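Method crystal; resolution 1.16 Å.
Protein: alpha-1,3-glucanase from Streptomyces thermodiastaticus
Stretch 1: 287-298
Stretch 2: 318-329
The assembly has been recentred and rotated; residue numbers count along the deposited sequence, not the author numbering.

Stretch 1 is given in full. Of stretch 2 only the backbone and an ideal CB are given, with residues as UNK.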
ATOM      1  N   HIS A 287      14.108  17.032  -5.716  1.00 15.17           N
ATOM      2  CA  HIS A 287      12.924  17.189  -4.882  1.00 15.92           C
ATOM      3  C   HIS A 287      11.695  17.227  -5.775  1.00 15.52           C
ATOM      4  O   HIS A 287      11.484  18.200  -6.500  1.00 16.84           O
ATOM      5  CB  HIS A 287      13.054  18.432  -4.008  1.00 16.52           C
ATOM      6  CG  HIS A 287      14.326  18.446  -3.231  1.00 17.90           C
ATOM      7  ND1 HIS A 287      14.520  17.664  -2.112  1.00 18.70           N
ATOM      8  CD2 HIS A 287      15.496  19.094  -3.445  1.00 19.46           C
ATOM      9  CE1 HIS A 287      15.746  17.849  -1.658  1.00 20.06           C
ATOM     10  NE2 HIS A 287      16.359  18.710  -2.450  1.00 20.46           N
ATOM     11  N   LEU A 288      10.900  16.158  -5.738  1.00 14.27           N
ATOM     12  CA  LEU A 288       9.652  16.087  -6.487  1.00 14.45           C
ATOM     13  C   LEU A 288       8.535  16.469  -5.530  1.00 14.99           C
ATOM     14  O   LEU A 288       8.389  15.850  -4.470  1.00 15.74           O
ATOM     15  CB  LEU A 288       9.439  14.679  -7.048  1.00 14.38           C
ATOM     16  CG  LEU A 288      10.595  14.078  -7.854  1.00 14.83           C
ATOM     17  CD1 LEU A 288      10.243  12.679  -8.364  1.00 15.08           C
ATOM     18  CD2 LEU A 288      10.966  14.991  -9.013  1.00 16.17           C
ATOM     19  N   LYS A 289       7.772  17.506  -5.875  1.00 14.86           N
ATOM     20  CA  LYS A 289       6.827  18.090  -4.930  1.00 17.54           C
ATOM     21  C   LYS A 289       5.535  18.512  -5.609  1.00 15.75           C
ATOM     22  O   LYS A 289       5.560  19.251  -6.597  1.00 16.53           O
ATOM     23  CB  LYS A 289       7.404  19.350  -4.261  1.00 24.78           C
ATOM     24  CG  LYS A 289       8.716  19.198  -3.530  1.00 28.40           C
ATOM     25  CD  LYS A 289       9.099  20.523  -2.881  1.00 31.44           C
ATOM     26  CE  LYS A 289      10.280  20.359  -1.948  1.00 34.94           C
ATOM     27  NZ  LYS A 289      10.779  21.661  -1.415  1.00 37.46           N
ATOM     28  N   ASP A 290       4.412  18.113  -5.015  1.00 15.52           N
ATOM     29  CA  ASP A 290       3.125  18.779  -5.226  1.00 16.16           C
ATOM     30  C   ASP A 290       2.637  18.704  -6.670  1.00 15.13           C
ATOM     31  O   ASP A 290       2.120  19.680  -7.210  1.00 16.25           O
ATOM     32  CB  ASP A 290       3.141  20.228  -4.725  1.00 18.21           C
ATOM     33  CG  ASP A 290       3.673  20.355  -3.309  1.00 19.60           C
ATOM     34  OD1 ASP A 290       3.523  19.399  -2.521  1.00 19.72           O
ATOM     35  OD2 ASP A 290       4.233  21.423  -2.982  1.00 22.69           O
ATOM     36  N   PHE A 291       2.790  17.546  -7.304  1.00 14.82           N
ATOM     37  CA  PHE A 291       2.113  17.296  -8.571  1.00 14.39           C
ATOM     38  C   PHE A 291       1.616  15.859  -8.614  1.00 13.89           C
ATOM     39  O   PHE A 291       1.888  15.055  -7.719  1.00 14.17           O
ATOM     40  CB  PHE A 291       2.903  17.735  -9.833  1.00 13.95           C
ATOM     41  CG  PHE A 291       4.212  17.008 -10.077  1.00 14.58           C
ATOM     42  CD1 PHE A 291       5.357  17.338  -9.362  1.00 15.51           C
ATOM     43  CD2 PHE A 291       4.315  16.062 -11.095  1.00 14.86           C
ATOM     44  CE1 PHE A 291       6.569  16.707  -9.625  1.00 15.17           C
ATOM     45  CE2 PHE A 291       5.524  15.433 -11.364  1.00 15.07           C
ATOM     46  CZ  PHE A 291       6.651  15.759 -10.639  1.00 15.12           C
ATOM     47  N   ALA A 292       0.850  15.550  -9.654  1.00 13.48           N
ATOM     48  CA  ALA A 292       0.348  14.204  -9.870  1.00 13.01           C
ATOM     49  C   ALA A 292       1.063  13.576 -11.056  1.00 12.69           C
ATOM     50  O   ALA A 292       1.389  14.262 -12.031  1.00 13.83           O
ATOM     51  CB  ALA A 292      -1.159  14.219 -10.129  1.00 14.24           C
ATOM     52  N   VAL A 293       1.329  12.276 -10.957  1.00 11.91           N
ATOM     53  CA  VAL A 293       1.752  11.462 -12.096  1.00 12.07           C
ATOM     54  C   VAL A 293       0.752  10.328 -12.204  1.00 12.11           C
ATOM     55  O   VAL A 293       0.677   9.466 -11.316  1.00 12.58           O
ATOM     56  CB  VAL A 293       3.187  10.936 -11.971  1.00 12.59           C
ATOM     57  CG1 VAL A 293       3.527  10.058 -13.168  1.00 14.08           C
ATOM     58  CG2 VAL A 293       4.164  12.095 -11.860  1.00 13.45           C
ATOM     59  N   ILE A 294      -0.044  10.352 -13.268  1.00 12.38           N
ATOM     60  CA  ILE A 294      -1.120   9.399 -13.487  1.00 12.81           C
ATOM     61  C   ILE A 294      -0.869   8.736 -14.833  1.00 12.26           C
ATOM     62  O   ILE A 294      -0.832   9.414 -15.869  1.00 14.11           O
ATOM     63  CB  ILE A 294      -2.497  10.078 -13.435  1.00 14.14           C
ATOM     64  CG1 ILE A 294      -2.657  10.857 -12.121  1.00 14.85           C
ATOM     65  CG2 ILE A 294      -3.597   9.050 -13.602  1.00 15.73           C
ATOM     66  CD1 ILE A 294      -3.998  11.549 -11.975  1.00 15.78           C
ATOM     67  N   GLY A 295      -0.676   7.420 -14.816  1.00 12.08           N
ATOM     68  CA  GLY A 295      -0.365   6.677 -16.016  1.00 13.46           C
ATOM     69  C   GLY A 295      -1.607   6.108 -16.669  1.00 12.92           C
ATOM     70  O   GLY A 295      -2.744   6.472 -16.357  1.00 13.59           O
ATOM     71  N   GLU A 296      -1.367   5.202 -17.617  1.00 13.39           N
ATOM     72  CA  GLU A 296      -2.420   4.474 -18.314  1.00 14.37           C
ATOM     73  C   GLU A 296      -2.155   2.977 -18.245  1.00 14.67           C
ATOM     74  O   GLU A 296      -2.549   2.224 -19.135  1.00 16.41           O
ATOM     75  CB  GLU A 296      -2.570   4.950 -19.759  1.00 16.80           C
ATOM     76  CG  GLU A 296      -2.970   6.412 -19.873  1.00 17.92           C
ATOM     77  CD  GLU A 296      -4.376   6.697 -19.357  1.00 19.03           C
ATOM     78  OE1 GLU A 296      -5.231   5.786 -19.410  1.00 20.52           O
ATOM     79  OE2 GLU A 296      -4.632   7.832 -18.897  1.00 20.27           O
ATOM     80  N   VAL A 297      -1.497   2.534 -17.179  1.00 13.13           N
ATOM     81  CA  VAL A 297      -1.108   1.136 -17.050  1.00 12.94           C
ATOM     82  C   VAL A 297      -2.328   0.317 -16.652  1.00 14.05           C
ATOM     83  O   VAL A 297      -3.017   0.635 -15.671  1.00 15.36           O
ATOM     84  CB  VAL A 297       0.032   0.989 -16.030  1.00 12.77           C
ATOM     85  CG1 VAL A 297       0.368  -0.476 -15.820  1.00 14.03           C
ATOM     86  CG2 VAL A 297       1.259   1.766 -16.498  1.00 13.17           C
ATOM     87  N   THR A 298      -2.613  -0.726 -17.426  1.00 14.68           N
ATOM     88  CA  THR A 298      -3.771  -1.575 -17.189  1.00 17.06           C
ATOM     89  C   THR A 298      -3.385  -3.028 -16.963  1.00 17.69           C
ATOM     90  O   THR A 298      -4.267  -3.878 -16.796  1.00 19.81           O
ATOM     91  CB  THR A 298      -4.757  -1.480 -18.361  1.00 20.27           C
ATOM     92  OG1 THR A 298      -4.180  -2.120 -19.500  1.00 22.45           O
ATOM     93  CG2 THR A 298      -5.046  -0.024 -18.711  1.00 21.49           C
ATOM     94  N   UNK A 318      14.050  13.893  -2.242  1.00 13.61           N
ATOM     95  CA  UNK A 318      12.763  13.767  -1.574  1.00 13.94           C
ATOM     96  C   UNK A 318      11.629  13.713  -2.587  1.00 13.03           C
ATOM     97  O   UNK A 318      11.733  14.237  -3.703  1.00 13.44           O
ATOM     98  CB  UNK A 318      12.549  14.929  -0.602  1.00 13.94           C
ATOM     99  N   UNK A 319      10.533  13.085  -2.164  1.00 12.61           N
ATOM    100  CA  UNK A 319       9.305  12.977  -2.945  1.00 12.18           C
ATOM    101  C   UNK A 319       8.162  13.260  -1.983  1.00 11.77           C
ATOM    102  O   UNK A 319       7.983  12.523  -1.009  1.00 12.82           O
ATOM    103  CB  UNK A 319       9.163  11.606  -3.609  1.00 12.18           C
ATOM    104  N   UNK A 320       7.403  14.331  -2.226  1.00 12.55           N
ATOM    105  CA  UNK A 320       6.383  14.728  -1.263  1.00 13.59           C
ATOM    106  C   UNK A 320       5.202  15.415  -1.937  1.00 13.49           C
ATOM    107  O   UNK A 320       5.347  16.079  -2.965  1.00 13.92           O
ATOM    108  CB  UNK A 320       6.989  15.654  -0.207  1.00 13.59           C
ATOM    109  N   UNK A 321       4.032  15.276  -1.316  1.00 12.97           N
ATOM    110  CA  UNK A 321       2.832  15.926  -1.807  1.00 13.56           C
ATOM    111  C   UNK A 321       2.351  15.423  -3.147  1.00 13.47           C
ATOM    112  O   UNK A 321       1.615  16.134  -3.835  1.00 14.56           O
ATOM    113  CB  UNK A 321       3.073  17.434  -1.899  1.00 13.56           C
ATOM    114  N   UNK A 322       2.733  14.210  -3.537  1.00 12.82           N
ATOM    115  CA  UNK A 322       2.424  13.680  -4.856  1.00 12.44           C
ATOM    116  C   UNK A 322       1.160  12.836  -4.836  1.00 12.31           C
ATOM    117  O   UNK A 322       0.775  12.264  -3.814  1.00 13.44           O
ATOM    118  CB  UNK A 322       3.598  12.852  -5.383  1.00 12.44           C
ATOM    119  N   UNK A 323       0.534  12.738  -6.009  1.00 11.82           N
ATOM    120  CA  UNK A 323      -0.549  11.798  -6.273  1.00 11.88           C
ATOM    121  C   UNK A 323      -0.068  10.898  -7.403  1.00 11.45           C
ATOM    122  O   UNK A 323       0.140  11.376  -8.523  1.00 12.48           O
ATOM    123  CB  UNK A 323      -1.855  12.511  -6.630  1.00 11.88           C
ATOM    124  N   UNK A 324       0.122   9.612  -7.111  1.00 10.85           N
ATOM    125  CA  UNK A 324       0.701   8.655  -8.050  1.00 10.94           C
ATOM    126  C   UNK A 324      -0.342   7.578  -8.292  1.00 10.92           C
ATOM    127  O   UNK A 324      -0.839   6.975  -7.332  1.00 11.55           O
ATOM    128  CB  UNK A 324       2.008   8.059  -7.524  1.00 10.94           C
ATOM    129  N   UNK A 325      -0.693   7.345  -9.560  1.00 11.48           N
ATOM    130  CA  UNK A 325      -1.818   6.470  -9.842  1.00 11.11           C
ATOM    131  C   UNK A 325      -1.679   5.842 -11.224  1.00 10.79           C
ATOM    132  O   UNK A 325      -1.146   6.457 -12.148  1.00 11.58           O
ATOM    133  CB  UNK A 325      -3.135   7.242  -9.737  1.00 11.11           C
ATOM    134  N   UNK A 326      -2.210   4.622 -11.369  1.00 11.03           N
ATOM    135  CA  UNK A 326      -2.324   3.970 -12.685  1.00 11.74           C
ATOM    136  C   UNK A 326      -0.960   3.749 -13.331  1.00 11.59           C
ATOM    137  O   UNK A 326      -0.773   3.970 -14.532  1.00 12.67           O
ATOM    138  CB  UNK A 326      -3.202   4.808 -13.616  1.00 11.74           C
ATOM    139  N   UNK A 327      -0.004   3.303 -12.522  1.00 11.51           N
ATOM    140  CA  UNK A 327       1.296   2.840 -12.995  1.00 11.33           C
ATOM    141  C   UNK A 327       1.467   1.392 -12.553  1.00 11.13           C
ATOM    142  O   UNK A 327       0.577   0.822 -11.906  1.00 12.63           O
ATOM    143  CB  UNK A 327       2.431   3.719 -12.466  1.00 11.33           C
ATOM    144  N   UNK A 328       2.597   0.777 -12.903  1.00 11.31           N
ATOM    145  CA  UNK A 328       2.867  -0.581 -12.438  1.00 10.92           C
ATOM    146  C   UNK A 328       3.397  -0.540 -11.007  1.00 11.09           C
ATOM    147  O   UNK A 328       2.738  -1.012 -10.076  1.00 11.63           O
ATOM    148  CB  UNK A 328       3.864  -1.284 -13.361  1.00 10.92           C
ATOM    149  N   UNK A 329       4.586   0.030 -10.823  1.00 11.06           N
ATOM    150  CA  UNK A 329       5.142   0.317  -9.507  1.00 11.31           C
ATOM    151  C   UNK A 329       5.197   1.828  -9.342  1.00 11.52           C
ATOM    152  O   UNK A 329       5.583   2.547 -10.269  1.00 12.07           O
ATOM    153  CB  UNK A 329       6.526  -0.311  -9.333  1.00 11.31           C
TER

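The two stretches run parallel, paired first along 287-289 with 318-320 and again along 292-294 with 323-325, so side chains in register share a face.

Position 318 pairs with His287, and its CB lies 3.7 Å from His287 ND1. A short polar side chain suits, since a hydroxyl or a small amide could reach that nitrogen. The residue is Ser318, rotamer p; its OG makes a 2.7 Å hydrogen bond with His287 ND1 at the edge of the imidazole.

Position 319 points to the other face, beside Leu288, where a branched aliphatic residue would pack well. It is Val319, whose CG2 lies 4.2 Å from Leu288 CD1.

Position 320 returns to the face of His287 and Lys289. With the Leu288 carbonyl and the Asp290 carboxylate not far off, a small polar residue is plausible, though others could fit. Ser320 fills it: its OG binds one water (2.8 Å) that also reaches Leu288 O and Ser318 OG, and a second (2.7 Å) that donates to Asp290 OD1.

Position 321 has phi/psi of 66/22, and positive phi alone favours glycine. The ideal CB would also sit 2.1 Å from Asp290 OD1, a clash. Gly321 satisfies both demands.

At 322 the CB points sideways, yet the Phe291 ring is within reach of a long, flexible side chain; an apolar one suits best. Met322, with all three chi angles m, curls back so that CE sits over the ring face, 3.4 Å from the centroid of Phe291 and almost on its normal. SD also accepts a weak hydrogen bond from Phe291 N at 3.7 Å.

Position 323 pairs with Ala292, whose small side chain leaves room beside Ile294 for something large and apolar. Trp323 takes that room: its CB is 3.8 Å from Ala292 CB, and its CD1 is 4.0 Å from Ile294 CD1.

Position 324 shares a face with Val293, so a beta-branched or other aliphatic residue is expected. Ile324 brings CD1 to 3.9 Å from Val293 CB.

Position 325 lies beside Ile294, its CB 4.3 Å from Ile294 CG2. An aliphatic residue would do, as would a longer chain with an apolar stem. Gln325 is extended, and its OE1 accepts a 3.0 Å hydrogen bond from Trp323 NE1, tying together two neighbours on one face.

Position 326 has phi/psi of 62/43, a left-handed conformation in which glycine, asparagine or aspartate would be commonest. Its CB is tight, 3.2 Å from Gly295 O, but not excluded. The residue is His326; water 3 bridges its ND1 (2.8 Å) and Gly295 O (2.9 Å).

At 327 the CB points away, 4.6 Å from Val297 CG2, and many residues could fit. Val327 is found, its CA 3.7 Å from Val297 CG2.

Position 328 points sideways with Val297 CG1 4.3 Å from its ideal CB; stretch 1 asks only for an apolar stem, so most long or medium side chains would do. Lys328 is found, its amine bonded elsewhere in the structure. Position 329 has nothing of stretch 1 within 5.5 Å of its ideal CB, so stretch 1 does not limit the choice; Val329 is found and makes no contact with stretch 1.

Stretch 2, residues 318-329: SVSGMWIQHVKV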
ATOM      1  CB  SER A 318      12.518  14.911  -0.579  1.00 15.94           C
ATOM      2  OG  SER A 318      12.417  16.161  -1.243  1.00 17.28           O
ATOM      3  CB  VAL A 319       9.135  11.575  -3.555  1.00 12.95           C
ATOM      4  CG1 VAL A 319       7.817  11.473  -4.309  1.00 13.54           C
ATOM      5  CG2 VAL A 319      10.315  11.219  -4.448  1.00 14.03           C
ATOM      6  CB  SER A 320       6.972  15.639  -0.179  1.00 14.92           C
ATOM      7  OG  SER A 320       7.499  16.830  -0.739  1.00 15.95           O
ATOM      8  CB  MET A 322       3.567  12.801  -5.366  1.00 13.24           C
ATOM      9  CG  MET A 322       4.929  13.472  -5.381  1.00 14.30           C
ATOM     10  SD  MET A 322       5.118  14.772  -6.619  1.00 14.78           S
ATOM     11  CE  MET A 322       4.857  13.849  -8.132  1.00 14.72           C
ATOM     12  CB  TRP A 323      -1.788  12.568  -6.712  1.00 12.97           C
ATOM     13  CG  TRP A 323      -2.983  11.736  -7.009  1.00 13.36           C
ATOM     14  CD1 TRP A 323      -3.208  10.964  -8.120  1.00 14.22           C
ATOM     15  CD2 TRP A 323      -4.150  11.621  -6.196  1.00 14.92           C
ATOM     16  NE1 TRP A 323      -4.442  10.360  -8.028  1.00 14.84           N
ATOM     17  CE2 TRP A 323      -5.039  10.750  -6.857  1.00 15.70           C
ATOM     18  CE3 TRP A 323      -4.527  12.161  -4.960  1.00 17.47           C
ATOM     19  CZ2 TRP A 323      -6.290  10.424  -6.333  1.00 18.08           C
ATOM     20  CZ3 TRP A 323      -5.764  11.831  -4.440  1.00 20.40           C
ATOM     21  CH2 TRP A 323      -6.628  10.966  -5.124  1.00 19.94           C
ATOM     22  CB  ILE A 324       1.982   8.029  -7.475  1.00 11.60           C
ATOM     23  CG1 ILE A 324       2.988   9.109  -7.065  1.00 12.91           C
ATOM     24  CG2 ILE A 324       2.587   7.022  -8.449  1.00 12.82           C
ATOM     25  CD1 ILE A 324       3.403  10.039  -8.169  1.00 16.32           C
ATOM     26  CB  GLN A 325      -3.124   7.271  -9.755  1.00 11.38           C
ATOM     27  CG  GLN A 325      -4.379   6.452  -9.901  1.00 11.92           C
ATOM     28  CD  GLN A 325      -5.643   7.290  -9.810  1.00 13.02           C
ATOM     29  OE1 GLN A 325      -5.623   8.508 -10.043  1.00 15.13           O
ATOM     30  NE2 GLN A 325      -6.751   6.644  -9.470  1.00 13.52           N
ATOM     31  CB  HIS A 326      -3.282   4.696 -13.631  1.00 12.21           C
ATOM     32  CG  HIS A 326      -4.701   4.701 -13.165  1.00 12.43           C
ATOM     33  ND1 HIS A 326      -5.612   5.658 -13.559  1.00 13.96           N
ATOM     34  CD2 HIS A 326      -5.367   3.868 -12.328  1.00 12.78           C
ATOM     35  CE1 HIS A 326      -6.777   5.417 -12.982  1.00 13.94           C
ATOM     36  NE2 HIS A 326      -6.655   4.336 -12.231  1.00 12.98           N
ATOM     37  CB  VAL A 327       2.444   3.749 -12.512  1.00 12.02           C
ATOM     38  CG1 VAL A 327       2.317   5.125 -13.138  1.00 12.30           C
ATOM     39  CG2 VAL A 327       2.452   3.882 -10.981  1.00 13.17           C
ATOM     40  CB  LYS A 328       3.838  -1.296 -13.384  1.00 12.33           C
ATOM     41  CG  LYS A 328       4.065  -2.753 -12.998  1.00 13.48           C
ATOM     42  CD  LYS A 328       5.134  -3.427 -13.826  1.00 15.50           C
ATOM     43  CE  LYS A 328       6.511  -2.895 -13.504  1.00 16.15           C
ATOM     44  NZ  LYS A 328       7.576  -3.802 -14.033  1.00 16.93           N
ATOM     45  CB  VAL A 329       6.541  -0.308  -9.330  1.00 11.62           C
ATOM     46  CG1 VAL A 329       7.134   0.055  -7.966  1.00 12.20           C
ATOM     47  CG2 VAL A 329       6.459  -1.807  -9.486  1.00 13.52           C
TER
HETATM   48  O   HOH W   1       9.955  16.666  -2.145  1.00 18.60           O
HETATM   49  O   HOH W   2       5.512  18.699  -0.677  1.00 22.90           O
HETATM   50  O   HOH W   3      -5.411   7.370 -15.800  1.00 18.22           O
HETATM   51  O   HOH W   4      -2.333   0.789 -13.012  1.00 16.08           O
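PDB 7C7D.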